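Side-chain contact in cytochrome P450 (Novosphingobium aromaticivorans, PDB 3OFT), which is a haem-containing cytochrome P450 (CYP101C1) with the mainly helical fold of that superfamily: residues A51-V56 and D292-T297. Sequence-based numbering, arbitrary orientation.
Sequences AARGDV and DADGVT
R53 reaches across to D294 with the far nitrogen of its guanidinium, NH2 donating to OD1 over 2.7 Å in a charged hydrogen bond bent to 149°. The two groups are not coplanar: their planes stand 77° apart, NH2 meets OD1 from above the carboxylate plane, and OD1 is tilted from the guanidinium plane. Nearby, on the same side chain of D294, V56 CG2 touches CB at 4.1 Å, the two side chains crossing at about a right angle. D294 is the second residue of a type I' turn running from A293 to V296, which closes the two-stranded hairpin of 291-293 and 296-298; the contact thus ties this hairpin tip to the start of helix 54-62, where R53 holds the N-cap position, in the peripheral, sheet-bearing part of the P450 fold. The R53 chain leaves the backbone with CG opposite N (chi1 -170°) and bends at chi2 and chi3, which sets its guanidinium between two acids. On the helix side NH1 meets the syn lone pair of D55 OD2 at 2.9 Å, in the guanidinium plane. The other D294 oxygen, OD2, is engaged by R10 in a further salt bridge, while backbone bonds between A293 and V296 hold the turn itself.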
loop_
_atom_site.group_PDB
_atom_site.type_symbol
_atom_site.label_atom_id
_atom_site.label_comp_id
_atom_site.label_asym_id
_atom_site.label_seq_id
_atom_site.Cartn_x
_atom_site.Cartn_y
_atom_site.Cartn_z
ATOM N N ALA A 51 -17.805 -3.229 2.419
ATOM C CA ALA A 51 -18.388 -2.088 1.713
ATOM C C ALA A 51 -18.215 -2.365 0.215
ATOM O O ALA A 51 -17.115 -2.661 -0.214
ATOM C CB ALA A 51 -17.717 -0.811 2.117
ATOM N N ALA A 52 -19.303 -2.286 -0.561
ATOM C CA ALA A 52 -19.332 -2.834 -1.908
ATOM C C ALA A 52 -19.855 -1.847 -2.946
ATOM O O ALA A 52 -20.283 -2.238 -4.025
ATOM C CB ALA A 52 -20.141 -4.147 -1.930
ATOM N N ARG A 53 -19.833 -0.573 -2.602
ATOM C CA ARG A 53 -20.171 0.488 -3.565
ATOM C C ARG A 53 -19.376 1.699 -3.178
ATOM O O ARG A 53 -19.128 1.949 -1.979
ATOM C CB ARG A 53 -21.666 0.825 -3.497
ATOM C CG ARG A 53 -22.173 1.748 -4.638
ATOM C CD ARG A 53 -23.246 2.685 -4.060
ATOM N NE ARG A 53 -24.317 1.865 -3.577
ATOM C CZ ARG A 53 -25.099 2.092 -2.537
ATOM N NH1 ARG A 53 -25.004 3.169 -1.773
ATOM N NH2 ARG A 53 -26.001 1.189 -2.279
ATOM N N GLY A 54 -19.001 2.483 -4.190
ATOM C CA GLY A 54 -18.090 3.596 -3.988
ATOM C C GLY A 54 -18.449 4.540 -2.871
ATOM O O GLY A 54 -17.597 4.888 -2.071
ATOM N N ASP A 55 -19.692 5.008 -2.835
ATOM C CA ASP A 55 -20.056 6.018 -1.836
ATOM C C ASP A 55 -20.006 5.473 -0.404
ATOM O O ASP A 55 -19.674 6.208 0.518
ATOM C CB ASP A 55 -21.448 6.620 -2.090
ATOM C CG ASP A 55 -22.537 5.576 -2.126
ATOM O OD1 ASP A 55 -22.435 4.656 -2.948
ATOM O OD2 ASP A 55 -23.514 5.662 -1.350
ATOM N N VAL A 56 -20.301 4.180 -0.241
ATOM C CA VAL A 56 -20.255 3.509 1.060
ATOM C C VAL A 56 -18.805 3.343 1.512
ATOM O O VAL A 56 -18.470 3.678 2.637
ATOM C CB VAL A 56 -21.008 2.137 1.013
ATOM C CG1 VAL A 56 -20.954 1.450 2.381
ATOM C CG2 VAL A 56 -22.484 2.377 0.601
ATOM N N ASP A 292 -25.359 3.631 10.861
ATOM C CA ASP A 292 -26.281 3.356 9.778
ATOM C C ASP A 292 -25.610 3.676 8.463
ATOM O O ASP A 292 -24.985 4.747 8.336
ATOM C CB ASP A 292 -27.508 4.247 9.892
ATOM C CG ASP A 292 -28.462 3.796 10.993
ATOM O OD1 ASP A 292 -28.162 2.801 11.700
ATOM O OD2 ASP A 292 -29.520 4.459 11.147
ATOM N N ALA A 293 -25.793 2.776 7.494
ATOM C CA ALA A 293 -25.140 2.857 6.203
ATOM C C ALA A 293 -25.902 2.006 5.192
ATOM O O ALA A 293 -26.210 0.827 5.449
ATOM C CB ALA A 293 -23.702 2.366 6.320
ATOM N N ASP A 294 -26.190 2.586 4.034
ATOM C CA ASP A 294 -26.841 1.870 2.939
ATOM C C ASP A 294 -28.134 1.141 3.353
ATOM O O ASP A 294 -28.455 0.086 2.793
ATOM C CB ASP A 294 -25.873 0.865 2.297
ATOM C CG ASP A 294 -26.436 0.261 1.007
ATOM O OD1 ASP A 294 -26.995 1.032 0.194
ATOM O OD2 ASP A 294 -26.324 -0.966 0.791
ATOM N N GLY A 295 -28.837 1.668 4.355
ATOM C CA GLY A 295 -30.091 1.056 4.814
ATOM C C GLY A 295 -29.977 -0.085 5.813
ATOM O O GLY A 295 -30.964 -0.786 6.087
ATOM N N VAL A 296 -28.779 -0.306 6.345
ATOM C CA VAL A 296 -28.580 -1.275 7.426
ATOM C C VAL A 296 -27.828 -0.577 8.553
ATOM O O VAL A 296 -27.487 0.607 8.428
ATOM C CB VAL A 296 -27.841 -2.569 6.989
ATOM C CG1 VAL A 296 -28.698 -3.403 6.022
ATOM C CG2 VAL A 296 -26.433 -2.261 6.402
ATOM N N THR A 297 -27.615 -1.291 9.658
ATOM C CA THR A 297 -26.900 -0.767 10.810
ATOM C C THR A 297 -25.742 -1.698 11.119
ATOM O O THR A 297 -25.924 -2.880 11.454
ATOM C CB THR A 297 -27.772 -0.694 12.077
ATOM O OG1 THR A 297 -28.893 0.157 11.830
ATOM C CG2 THR A 297 -26.975 -0.145 13.286
#